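Mannitol dehydrogenase (Helicobacter pylori, PDB 3TWO) probably catalyses, as a zinc-containing cinnamyl-alcohol dehydrogenase, the NADP(H)-dependent interconversion of cinnamyl alcohols and the corresponding aldehydes. Local coordinates at residues S44-A49 with N329-K334; K111-Y116 with D120-N125; I163-P168 with V193-A198. All blocks are in the same frame, centred on the assembly; numbering follows the deposited sequence.

After strands 3-9, 18-24 and 31-40 the chain reaches helix 43-49, which opens interaction 1. This loop closes only at 329-334, at the end of helix 323-331, some 280 residues later, so both other contacts are nested inside it. Interaction 2 is a short local closure between 111-116 and 120-125, near the Cys4 zinc site. Interaction 3 follows in series and joins helices 158-171 and 187-198. Interactions 2 and 3 lie on opposite sides of the chain's centre. Interactions 1 and 2 touch directly, through helix 43-49 and Y116. Interactions 1 and 3 do not touch, but both reach the bound NADPH, 1 at its nicotinamide ribose and phosphates and 3 at its nicotinamide.

Interaction 1. Residues S44-A49 with N329-K334; sequences SDIHSA and NLTHGK. With NDP (NADPH dihydro-nicotinamide-adenine-dinucleotide phosphate), chain F.
I46 and L330 form the apolar contact between helix 43-49 and the end of helix 323-331. I46 CD1 sits 3.6 Å from L330 CB. The same methyl also meets the end of the leucine, with I46 CD1 3.8 Å from L330 CD1. I46 CG1 is anti to its carbonyl carbon (chi1 -58°), and the extended chain beyond it carries CD1 across to L330. The other branch meets a threonine, with I46 CG2 4.0 Å from T331 CG2. T331 turns its methyl to this contact and its hydroxyl back to the preceding turn, where OG1 bonds to Y327 O. Y327 also packs against I46.

The polar contacts are made to NADPH. S44 OG bonds to NDP O2D at 2.8 Å. H47 NE2 bonds to NDP O3D at 2.7 Å, with a bent angle of 137°. The two residues thus hold both hydroxyls of the nicotinamide ribose, which meets the histidine at its ring edge. H47 ND1 is bonded to E52, so both ring nitrogens have partners and the ring is fixed in rotation. Within the helix, S44 O accepts from S48 N and S48 OG, which approach from opposite faces of its plane. The hydroxyl bond, S48 OG to S44 O, is 2.7 Å long.

On the other segment, contacts with the cofactor are by van der Waals approach. L330 CD2 lies 3.6 Å from NDP O1A on the diphosphate. G333, with positive phi, brings its CA to 3.3 Å from NDP O1X, on the 2'-phosphate.

The helix follows directly on the zinc ligand C42. Both segments contribute to the NADPH pocket, in the cofactor cleft of a zinc-dependent medium-chain alcohol dehydrogenase.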
loop_
_atom_site.group_PDB
_atom_site.type_symbol
_atom_site.label_atom_id
_atom_site.label_comp_id
_atom_site.label_asym_id
_atom_site.label_seq_id
_atom_site.Cartn_x
_atom_site.Cartn_y
_atom_site.Cartn_z
ATOM N N SER B 44 -21.009 8.874 0.651
ATOM C CA SER B 44 -20.391 9.688 1.727
ATOM C C SER B 44 -21.435 10.477 2.484
ATOM O O SER B 44 -21.278 10.727 3.717
ATOM C CB SER B 44 -19.364 10.696 1.141
ATOM O OG SER B 44 -18.349 9.974 0.463
ATOM N N ASP B 45 -22.496 10.902 1.779
ATOM C CA ASP B 45 -23.571 11.641 2.446
ATOM C C ASP B 45 -24.192 10.781 3.591
ATOM O O ASP B 45 -24.521 11.267 4.695
ATOM C CB ASP B 45 -24.660 12.039 1.446
ATOM C CG ASP B 45 -24.156 13.019 0.361
ATOM O OD1 ASP B 45 -23.049 13.598 0.429
ATOM O OD2 ASP B 45 -24.905 13.235 -0.596
ATOM N N ILE B 46 -24.369 9.503 3.276
ATOM C CA ILE B 46 -25.038 8.573 4.159
ATOM C C ILE B 46 -24.103 8.205 5.323
ATOM O O ILE B 46 -24.560 8.190 6.489
ATOM C CB ILE B 46 -25.375 7.261 3.416
ATOM C CG1 ILE B 46 -26.258 7.540 2.201
ATOM C CG2 ILE B 46 -26.055 6.271 4.388
ATOM C CD1 ILE B 46 -26.455 6.297 1.290
ATOM N N HIS B 47 -22.834 7.878 5.003
ATOM C CA HIS B 47 -21.825 7.590 6.022
ATOM C C HIS B 47 -21.771 8.781 7.023
ATOM O O HIS B 47 -21.714 8.562 8.270
ATOM C CB HIS B 47 -20.429 7.410 5.409
ATOM C CG HIS B 47 -20.254 6.190 4.525
ATOM N ND1 HIS B 47 -20.557 4.905 4.940
ATOM C CD2 HIS B 47 -19.732 6.057 3.268
ATOM C CE1 HIS B 47 -20.269 4.034 3.973
ATOM N NE2 HIS B 47 -19.720 4.704 2.971
ATOM N N SER B 48 -21.847 10.024 6.506
ATOM C CA SER B 48 -21.729 11.179 7.415
ATOM C C SER B 48 -23.009 11.346 8.191
ATOM O O SER B 48 -22.971 11.449 9.450
ATOM C CB SER B 48 -21.389 12.495 6.706
ATOM O OG SER B 48 -20.357 12.300 5.752
ATOM N N ALA B 49 -24.133 11.314 7.474
ATOM C CA ALA B 49 -25.472 11.487 8.098
ATOM C C ALA B 49 -25.683 10.532 9.256
ATOM O O ALA B 49 -26.318 10.894 10.285
ATOM C CB ALA B 49 -26.589 11.304 7.073
ATOM N N ASN B 329 -32.462 2.667 -0.215
ATOM C CA ASN B 329 -32.144 1.878 -1.405
ATOM C C ASN B 329 -30.667 1.666 -1.516
ATOM O O ASN B 329 -30.219 0.557 -1.794
ATOM C CB ASN B 329 -32.671 2.589 -2.621
ATOM C CG ASN B 329 -34.154 2.378 -2.789
ATOM O OD1 ASN B 329 -34.729 1.548 -2.107
ATOM N ND2 ASN B 329 -34.767 3.079 -3.740
ATOM N N LEU B 330 -29.908 2.721 -1.204
ATOM C CA LEU B 330 -28.453 2.685 -1.279
ATOM C C LEU B 330 -27.820 1.797 -0.218
ATOM O O LEU B 330 -26.677 1.363 -0.357
ATOM C CB LEU B 330 -27.882 4.122 -1.212
ATOM C CG LEU B 330 -27.960 4.926 -2.539
ATOM C CD1 LEU B 330 -27.846 6.448 -2.266
ATOM C CD2 LEU B 330 -26.886 4.413 -3.657
ATOM N N THR B 331 -28.541 1.545 0.868
ATOM C CA THR B 331 -27.979 0.711 1.957
ATOM C C THR B 331 -28.639 -0.669 1.992
ATOM O O THR B 331 -28.341 -1.455 2.875
ATOM C CB THR B 331 -28.139 1.400 3.329
ATOM O OG1 THR B 331 -29.489 1.881 3.480
ATOM C CG2 THR B 331 -27.217 2.540 3.409
ATOM N N HIS B 332 -29.562 -0.957 1.065
ATOM C CA HIS B 332 -30.192 -2.265 1.083
ATOM C C HIS B 332 -30.150 -2.933 -0.270
ATOM O O HIS B 332 -31.031 -3.702 -0.600
ATOM C CB HIS B 332 -31.601 -2.190 1.623
ATOM C CG HIS B 332 -31.641 -1.790 3.065
ATOM N ND1 HIS B 332 -31.389 -0.494 3.480
ATOM C CD2 HIS B 332 -31.890 -2.510 4.194
ATOM C CE1 HIS B 332 -31.468 -0.435 4.802
ATOM N NE2 HIS B 332 -31.800 -1.633 5.258
ATOM N N GLY B 333 -29.118 -2.622 -1.049
ATOM C CA GLY B 333 -28.909 -3.261 -2.322
ATOM C C GLY B 333 -29.988 -3.021 -3.332
ATOM O O GLY B 333 -30.179 -3.872 -4.166
ATOM N N LYS B 334 -30.659 -1.859 -3.286
ATOM C CA LYS B 334 -31.753 -1.606 -4.223
ATOM C C LYS B 334 -31.459 -0.465 -5.195
ATOM O O LYS B 334 -32.312 -0.137 -5.959
ATOM C CB LYS B 334 -33.133 -1.350 -3.492
ATOM C CG LYS B 334 -33.669 -2.566 -2.650
ATOM C CD LYS B 334 -34.644 -2.050 -1.569
ATOM C CE LYS B 334 -34.984 -3.093 -0.451
ATOM N NZ LYS B 334 -36.202 -2.615 0.344
HETATM P PA NDP F . -22.985 3.773 -3.815
HETATM O O1A NDP F . -23.703 2.840 -2.932
HETATM O O2A NDP F . -23.405 4.174 -5.279
HETATM O O5B NDP F . -22.223 2.522 -4.532
HETATM C C5B NDP F . -21.581 1.391 -3.733
HETATM C C4B NDP F . -21.587 0.143 -4.609
HETATM O O4B NDP F . -20.775 -1.001 -4.112
HETATM C C3B NDP F . -23.043 -0.350 -4.759
HETATM O O3B NDP F . -23.272 -0.627 -6.193
HETATM C C2B NDP F . -23.041 -1.662 -3.929
HETATM O O2B NDP F . -24.000 -2.538 -4.553
HETATM C C1B NDP F . -21.625 -2.220 -4.206
HETATM N N9A NDP F . -21.077 -3.020 -3.087
HETATM C C8A NDP F . -21.354 -2.827 -1.777
HETATM N N7A NDP F . -20.627 -3.701 -1.100
HETATM C C5A NDP F . -19.909 -4.427 -1.952
HETATM C C6A NDP F . -18.999 -5.457 -1.799
HETATM N N6A NDP F . -18.647 -5.980 -0.574
HETATM N N1A NDP F . -18.479 -5.959 -2.913
HETATM C C2A NDP F . -18.754 -5.505 -4.116
HETATM N N3A NDP F . -19.602 -4.519 -4.291
HETATM C C4A NDP F . -20.197 -3.983 -3.212
HETATM O O3 NDP F . -21.599 4.337 -3.311
HETATM P PN NDP F . -20.792 5.468 -3.944
HETATM O O1N NDP F . -20.245 5.091 -5.267
HETATM O O2N NDP F . -21.427 6.880 -3.851
HETATM O O5D NDP F . -19.603 5.561 -2.917
HETATM C C5D NDP F . -18.877 4.284 -2.572
HETATM C C4D NDP F . -17.880 4.526 -1.362
HETATM O O4D NDP F . -16.981 5.519 -1.891
HETATM C C3D NDP F . -18.505 5.119 -0.069
HETATM O O3D NDP F . -17.864 4.494 1.076
HETATM C C2D NDP F . -18.167 6.620 -0.228
HETATM O O2D NDP F . -18.053 7.222 1.014
HETATM C C1D NDP F . -16.759 6.517 -0.860
HETATM N N1N NDP F . -16.257 7.794 -1.471
HETATM C C2N NDP F . -14.901 8.134 -1.272
HETATM C C3N NDP F . -14.379 9.298 -1.813
HETATM C C7N NDP F . -12.888 9.586 -1.650
HETATM O O7N NDP F . -12.087 8.667 -1.414
HETATM N N7N NDP F . -12.514 10.800 -2.037
HETATM C C4N NDP F . -15.229 10.169 -2.535
HETATM C C5N NDP F . -16.590 9.822 -2.778
HETATM C C6N NDP F . -17.111 8.660 -2.247
HETATM P P2B NDP F . -25.006 -3.424 -3.749
HETATM O O1X NDP F . -26.452 -3.118 -4.459
HETATM O O2X NDP F . -24.546 -4.816 -3.733
HETATM O O3X NDP F . -25.112 -2.815 -2.284
#

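Interaction 2. Residues K111-Y116 with D120-N125; sequences KVVFTY and DSFHDN
V113 and D120 bring the two backbones closest, with their CA atoms 5.6 Å apart, and no hydrogen bond joins the segments. D120 opens a type I beta turn that ends at H123, closed by H123 N to D120 O at 2.8 Å.

The side chain of V113 points into this turn. Its CG2 meets the edge of the phenylalanine ring, 3.6 Å from F122 CD1. The same methyl lies 3.7 Å from D120 OD1, while CG1 rests over the aspartate CA. The F122 edge also faces a backbone carbonyl: K111 O lies near the ring plane, 3.4 Å from F122 CE1.

D120 holds the turn with its carboxylate. CG is anti to the backbone N (chi1 -178°), which lays the group alongside the residues that follow. OD1 accepts from F122 N at 3.0 Å, forming an Asx turn. The donor comes from 39° above the carboxylate plane. OD2 takes H123 ND1 at 2.6 Å, a fairly straight bond of 154°. OD2 lies near the imidazole plane, but the ring meets it from well above the carboxylate plane. Each carboxylate oxygen therefore has a donor from the turn itself, and the histidine ring is held in orientation.

Around the contact, V113 pairs through its backbone with V92 and N93 of strand 91-93, in a short, weakly bonded two-stranded antiparallel sheet. F122 packs on N93 of that strand. H123 stacks on H25, and D120 pairs through its backbone with E126. K111 is close to the Cys4 zinc site. At the far end of 111-116, Y116 reaches helix 43-49, packing on S44 and S48 and making a weak hydrogen bond to D45.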
loop_
_atom_site.group_PDB
_atom_site.type_symbol
_atom_site.label_atom_id
_atom_site.label_comp_id
_atom_site.label_asym_id
_atom_site.label_seq_id
_atom_site.Cartn_x
_atom_site.Cartn_y
_atom_site.Cartn_z
ATOM N N LYS B 111 -6.642 22.846 6.927
ATOM C CA LYS B 111 -7.764 23.729 7.208
ATOM C C LYS B 111 -8.786 23.733 6.080
ATOM O O LYS B 111 -9.565 24.691 5.913
ATOM C CB LYS B 111 -7.264 25.142 7.506
ATOM C CG LYS B 111 -6.274 25.242 8.702
ATOM C CD LYS B 111 -5.985 26.740 8.902
ATOM C CE LYS B 111 -5.439 27.077 10.297
ATOM N NZ LYS B 111 -4.157 26.332 10.639
ATOM N N VAL B 112 -8.780 22.635 5.312
ATOM C CA VAL B 112 -9.794 22.397 4.305
ATOM C C VAL B 112 -11.189 22.507 4.968
ATOM O O VAL B 112 -11.393 22.048 6.084
ATOM C CB VAL B 112 -9.604 20.995 3.572
ATOM C CG1 VAL B 112 -9.612 19.784 4.620
ATOM C CG2 VAL B 112 -10.649 20.821 2.494
ATOM N N VAL B 113 -12.125 23.166 4.298
ATOM C CA VAL B 113 -13.506 23.180 4.769
ATOM C C VAL B 113 -14.336 22.325 3.827
ATOM O O VAL B 113 -14.609 22.741 2.676
ATOM C CB VAL B 113 -14.046 24.624 4.810
ATOM C CG1 VAL B 113 -15.560 24.643 5.161
ATOM C CG2 VAL B 113 -13.176 25.475 5.803
ATOM N N PHE B 114 -14.684 21.113 4.277
ATOM C CA PHE B 114 -15.546 20.265 3.502
ATOM C C PHE B 114 -16.948 20.875 3.484
ATOM O O PHE B 114 -17.353 21.594 4.407
ATOM C CB PHE B 114 -15.594 18.849 4.071
ATOM C CG PHE B 114 -14.276 18.154 3.989
ATOM C CD1 PHE B 114 -13.529 17.882 5.166
ATOM C CD2 PHE B 114 -13.734 17.786 2.726
ATOM C CE1 PHE B 114 -12.267 17.212 5.090
ATOM C CE2 PHE B 114 -12.476 17.129 2.643
ATOM C CZ PHE B 114 -11.745 16.838 3.829
ATOM N N THR B 115 -17.679 20.559 2.426
ATOM C CA THR B 115 -18.958 21.205 2.114
ATOM C C THR B 115 -20.029 21.010 3.203
ATOM O O THR B 115 -20.902 21.888 3.386
ATOM C CB THR B 115 -19.413 20.721 0.696
ATOM O OG1 THR B 115 -18.308 20.974 -0.198
ATOM C CG2 THR B 115 -20.692 21.468 0.181
ATOM N N TYR B 116 -19.933 19.898 3.935
ATOM C CA TYR B 116 -20.832 19.632 5.071
ATOM C C TYR B 116 -20.151 18.781 6.143
ATOM O O TYR B 116 -19.066 18.248 5.918
ATOM C CB TYR B 116 -22.134 18.969 4.606
ATOM C CG TYR B 116 -21.874 17.615 3.988
ATOM C CD1 TYR B 116 -21.742 16.469 4.787
ATOM C CD2 TYR B 116 -21.716 17.474 2.603
ATOM C CE1 TYR B 116 -21.476 15.222 4.211
ATOM C CE2 TYR B 116 -21.443 16.219 2.024
ATOM C CZ TYR B 116 -21.332 15.115 2.824
ATOM O OH TYR B 116 -21.093 13.888 2.240
ATOM N N ASP B 120 -16.439 25.633 9.641
ATOM C CA ASP B 120 -15.860 26.530 8.651
ATOM C C ASP B 120 -14.951 27.522 9.382
ATOM O O ASP B 120 -15.410 28.595 9.764
ATOM C CB ASP B 120 -16.985 27.318 7.937
ATOM C CG ASP B 120 -16.449 28.266 6.831
ATOM O OD1 ASP B 120 -15.208 28.433 6.673
ATOM O OD2 ASP B 120 -17.264 28.841 6.089
ATOM N N SER B 121 -13.670 27.191 9.527
ATOM C CA SER B 121 -12.687 28.066 10.225
ATOM C C SER B 121 -12.524 29.426 9.568
ATOM O O SER B 121 -11.975 30.320 10.161
ATOM C CB SER B 121 -11.318 27.397 10.362
ATOM O OG SER B 121 -10.660 27.286 9.090
ATOM N N PHE B 122 -13.019 29.584 8.337
ATOM C CA PHE B 122 -12.986 30.894 7.682
ATOM C C PHE B 122 -14.162 31.771 8.078
ATOM O O PHE B 122 -14.137 32.945 7.812
ATOM C CB PHE B 122 -12.870 30.721 6.163
ATOM C CG PHE B 122 -11.607 30.047 5.782
ATOM C CD1 PHE B 122 -11.540 28.670 5.743
ATOM C CD2 PHE B 122 -10.421 30.793 5.617
ATOM C CE1 PHE B 122 -10.343 28.016 5.453
ATOM C CE2 PHE B 122 -9.208 30.134 5.303
ATOM C CZ PHE B 122 -9.177 28.749 5.233
ATOM N N HIS B 123 -15.191 31.182 8.689
ATOM C CA HIS B 123 -16.359 31.921 9.179
ATOM C C HIS B 123 -16.704 31.521 10.583
ATOM O O HIS B 123 -17.706 30.842 10.806
ATOM C CB HIS B 123 -17.550 31.748 8.232
ATOM C CG HIS B 123 -17.240 32.214 6.853
ATOM N ND1 HIS B 123 -16.820 31.355 5.852
ATOM C CD2 HIS B 123 -17.196 33.472 6.328
ATOM C CE1 HIS B 123 -16.574 32.059 4.755
ATOM N NE2 HIS B 123 -16.807 33.344 5.016
ATOM N N ASP B 124 -15.817 31.902 11.500
ATOM C CA ASP B 124 -15.972 31.687 12.931
ATOM C C ASP B 124 -16.374 30.288 13.368
ATOM O O ASP B 124 -17.106 30.136 14.316
ATOM C CB ASP B 124 -16.965 32.690 13.465
ATOM C CG ASP B 124 -16.585 34.094 13.088
ATOM O OD1 ASP B 124 -17.374 34.729 12.349
ATOM O OD2 ASP B 124 -15.462 34.513 13.468
ATOM N N ASN B 125 -15.898 29.285 12.645
ATOM C CA ASN B 125 -16.147 27.886 12.944
ATOM C C ASN B 125 -17.600 27.484 12.970
ATOM O O ASN B 125 -17.932 26.525 13.669
ATOM C CB ASN B 125 -15.432 27.435 14.219
ATOM C CG ASN B 125 -14.002 27.144 13.969
ATOM O OD1 ASN B 125 -13.651 26.504 12.977
ATOM N ND2 ASN B 125 -13.136 27.643 14.836
#

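Interaction 3. Residues I163-P168 with V193-A198; sequences ITTYSP and VKYAVA. With NDP (NADPH dihydro-nicotinamide-adenine-dinucleotide phosphate), chain F.
T165 OG1 has two backbone carbonyls of its own helix within bonding distance, A161 O, its stronger partner, and G162 O; its single proton can be shared between them or given to one. The helices concerned, 158-171 and 187-198, pack against each other at the nucleotide-binding Rossmann fold; helix 187-198 begins within what looks like the GxGxxG turn of the fold. T165 OG1 also meets the edge of Y195, near the ring plane and 3.6 Å from Y195 CD1. The two side chains cross at about a right angle.

The rest is aromatic. Y166 and Y195 form an edge-to-face (T-shaped) pair with centroids 5.5 Å apart and planes at 72°. Y166 gives its edge, and Y166 CD1 stands over the centre of the Y195 face. CG of Y166 is anti to the backbone N (chi1 180°), which brings the edge of the ring over the Y195 face, with CB beside it. Y166 CB makes an off-centre CH-pi contact, 4.3 Å from the Y195 ring centroid.

Both tyrosines are buried, and their hydroxyls bond to helix 296-308: Y166 OH to E301, Y195 OH to S306. M302 packs on both side chains. T164 OG1, bonded to C160 O, lies 3.3 Å from NDP C4N, the hydride-carrying nicotinamide carbon.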
loop_
_atom_site.group_PDB
_atom_site.type_symbol
_atom_site.label_atom_id
_atom_site.label_comp_id
_atom_site.label_asym_id
_atom_site.label_seq_id
_atom_site.Cartn_x
_atom_site.Cartn_y
_atom_site.Cartn_z
ATOM N N ILE B 163 -14.567 13.264 -10.296
ATOM C CA ILE B 163 -13.154 13.472 -9.913
ATOM C C ILE B 163 -12.531 12.300 -9.106
ATOM O O ILE B 163 -11.385 11.968 -9.304
ATOM C CB ILE B 163 -12.892 14.791 -9.159
ATOM C CG1 ILE B 163 -11.367 14.936 -8.962
ATOM C CG2 ILE B 163 -13.659 14.836 -7.724
ATOM C CD1 ILE B 163 -10.570 15.052 -10.252
ATOM N N THR B 164 -13.295 11.706 -8.189
ATOM C CA THR B 164 -12.732 10.741 -7.273
ATOM C C THR B 164 -12.230 9.506 -8.029
ATOM O O THR B 164 -11.288 8.816 -7.564
ATOM C CB THR B 164 -13.724 10.318 -6.170
ATOM O OG1 THR B 164 -14.072 11.474 -5.372
ATOM C CG2 THR B 164 -13.085 9.251 -5.237
ATOM N N THR B 165 -12.812 9.252 -9.203
ATOM C CA THR B 165 -12.448 8.064 -9.914
ATOM C C THR B 165 -11.553 8.446 -11.066
ATOM O O THR B 165 -10.637 7.688 -11.375
ATOM C CB THR B 165 -13.680 7.365 -10.471
ATOM O OG1 THR B 165 -14.414 8.319 -11.223
ATOM C CG2 THR B 165 -14.583 6.855 -9.300
ATOM N N TYR B 166 -11.803 9.610 -11.689
ATOM C CA TYR B 166 -10.917 10.116 -12.715
ATOM C C TYR B 166 -9.436 10.201 -12.179
ATOM O O TYR B 166 -8.462 9.807 -12.862
ATOM C CB TYR B 166 -11.390 11.510 -13.115
ATOM C CG TYR B 166 -10.564 12.208 -14.193
ATOM C CD1 TYR B 166 -10.741 11.915 -15.564
ATOM C CD2 TYR B 166 -9.635 13.205 -13.845
ATOM C CE1 TYR B 166 -10.001 12.624 -16.561
ATOM C CE2 TYR B 166 -8.886 13.886 -14.824
ATOM C CZ TYR B 166 -9.092 13.601 -16.164
ATOM O OH TYR B 166 -8.329 14.254 -17.085
ATOM N N SER B 167 -9.304 10.707 -10.949
ATOM C CA SER B 167 -7.977 11.070 -10.450
ATOM C C SER B 167 -7.007 9.851 -10.397
ATOM O O SER B 167 -5.922 9.942 -10.869
ATOM C CB SER B 167 -8.061 11.823 -9.090
ATOM O OG SER B 167 -6.737 12.236 -8.628
ATOM N N PRO B 168 -7.396 8.730 -9.781
ATOM C CA PRO B 168 -6.396 7.649 -9.622
ATOM C C PRO B 168 -6.178 6.931 -10.945
ATOM O O PRO B 168 -5.108 6.364 -11.174
ATOM C CB PRO B 168 -7.056 6.694 -8.623
ATOM C CG PRO B 168 -8.507 7.130 -8.578
ATOM C CD PRO B 168 -8.528 8.567 -8.876
ATOM N N VAL B 193 -15.710 2.815 -14.373
ATOM C CA VAL B 193 -15.949 2.041 -15.593
ATOM C C VAL B 193 -15.934 2.894 -16.889
ATOM O O VAL B 193 -15.229 2.575 -17.836
ATOM C CB VAL B 193 -17.249 1.196 -15.501
ATOM C CG1 VAL B 193 -17.621 0.634 -16.943
ATOM C CG2 VAL B 193 -17.076 0.026 -14.541
ATOM N N LYS B 194 -16.706 3.985 -16.922
ATOM C CA LYS B 194 -16.756 4.828 -18.096
ATOM C C LYS B 194 -15.418 5.457 -18.447
ATOM O O LYS B 194 -15.021 5.435 -19.608
ATOM C CB LYS B 194 -17.830 5.909 -17.972
ATOM C CG LYS B 194 -19.239 5.295 -17.968
ATOM C CD LYS B 194 -20.216 6.177 -17.183
ATOM C CE LYS B 194 -21.659 5.853 -17.504
ATOM N NZ LYS B 194 -22.113 6.714 -18.608
ATOM N N TYR B 195 -14.734 6.011 -17.455
ATOM C CA TYR B 195 -13.444 6.624 -17.712
ATOM C C TYR B 195 -12.467 5.556 -18.197
ATOM O O TYR B 195 -11.773 5.781 -19.161
ATOM C CB TYR B 195 -12.874 7.342 -16.444
ATOM C CG TYR B 195 -13.631 8.616 -16.075
ATOM C CD1 TYR B 195 -14.010 8.888 -14.735
ATOM C CD2 TYR B 195 -13.952 9.553 -17.054
ATOM C CE1 TYR B 195 -14.724 10.026 -14.404
ATOM C CE2 TYR B 195 -14.617 10.716 -16.740
ATOM C CZ TYR B 195 -15.020 10.942 -15.410
ATOM O OH TYR B 195 -15.728 12.104 -15.143
ATOM N N ALA B 196 -12.386 4.416 -17.508
ATOM C CA ALA B 196 -11.374 3.385 -17.928
ATOM C C ALA B 196 -11.627 2.884 -19.317
ATOM O O ALA B 196 -10.693 2.753 -20.082
ATOM C CB ALA B 196 -11.268 2.223 -16.937
ATOM N N VAL B 197 -12.892 2.666 -19.673
ATOM C CA VAL B 197 -13.214 2.289 -21.048
ATOM C C VAL B 197 -12.821 3.414 -22.030
ATOM O O VAL B 197 -12.189 3.133 -23.044
ATOM C CB VAL B 197 -14.725 1.996 -21.269
ATOM C CG1 VAL B 197 -15.041 1.714 -22.838
ATOM C CG2 VAL B 197 -15.172 0.857 -20.429
ATOM N N ALA B 198 -13.175 4.669 -21.744
ATOM C CA ALA B 198 -12.786 5.789 -22.621
ATOM C C ALA B 198 -11.250 5.908 -22.729
ATOM O O ALA B 198 -10.747 6.416 -23.713
ATOM C CB ALA B 198 -13.366 7.093 -22.080
HETATM P PA NDP F . -22.985 3.773 -3.815
HETATM O O1A NDP F . -23.703 2.840 -2.932
HETATM O O2A NDP F . -23.405 4.174 -5.279
HETATM O O5B NDP F . -22.223 2.522 -4.532
HETATM C C5B NDP F . -21.581 1.391 -3.733
HETATM C C4B NDP F . -21.587 0.143 -4.609
HETATM O O4B NDP F . -20.775 -1.001 -4.112
HETATM C C3B NDP F . -23.043 -0.350 -4.759
HETATM O O3B NDP F . -23.272 -0.627 -6.193
HETATM C C2B NDP F . -23.041 -1.662 -3.929
HETATM O O2B NDP F . -24.000 -2.538 -4.553
HETATM C C1B NDP F . -21.625 -2.220 -4.206
HETATM N N9A NDP F . -21.077 -3.020 -3.087
HETATM C C8A NDP F . -21.354 -2.827 -1.777
HETATM N N7A NDP F . -20.627 -3.701 -1.100
HETATM C C5A NDP F . -19.909 -4.427 -1.952
HETATM C C6A NDP F . -18.999 -5.457 -1.799
HETATM N N6A NDP F . -18.647 -5.980 -0.574
HETATM N N1A NDP F . -18.479 -5.959 -2.913
HETATM C C2A NDP F . -18.754 -5.505 -4.116
HETATM N N3A NDP F . -19.602 -4.519 -4.291
HETATM C C4A NDP F . -20.197 -3.983 -3.212
HETATM O O3 NDP F . -21.599 4.337 -3.311
HETATM P PN NDP F . -20.792 5.468 -3.944
HETATM O O1N NDP F . -20.245 5.091 -5.267
HETATM O O2N NDP F . -21.427 6.880 -3.851
HETATM O O5D NDP F . -19.603 5.561 -2.917
HETATM C C5D NDP F . -18.877 4.284 -2.572
HETATM C C4D NDP F . -17.880 4.526 -1.362
HETATM O O4D NDP F . -16.981 5.519 -1.891
HETATM C C3D NDP F . -18.505 5.119 -0.069
HETATM O O3D NDP F . -17.864 4.494 1.076
HETATM C C2D NDP F . -18.167 6.620 -0.228
HETATM O O2D NDP F . -18.053 7.222 1.014
HETATM C C1D NDP F . -16.759 6.517 -0.860
HETATM N N1N NDP F . -16.257 7.794 -1.471
HETATM C C2N NDP F . -14.901 8.134 -1.272
HETATM C C3N NDP F . -14.379 9.298 -1.813
HETATM C C7N NDP F . -12.888 9.586 -1.650
HETATM O O7N NDP F . -12.087 8.667 -1.414
HETATM N N7N NDP F . -12.514 10.800 -2.037
HETATM C C4N NDP F . -15.229 10.169 -2.535
HETATM C C5N NDP F . -16.590 9.822 -2.778
HETATM C C6N NDP F . -17.111 8.660 -2.247
HETATM P P2B NDP F . -25.006 -3.424 -3.749
HETATM O O1X NDP F . -26.452 -3.118 -4.459
HETATM O O2X NDP F . -24.546 -4.816 -3.733
HETATM O O3X NDP F . -25.112 -2.815 -2.284
#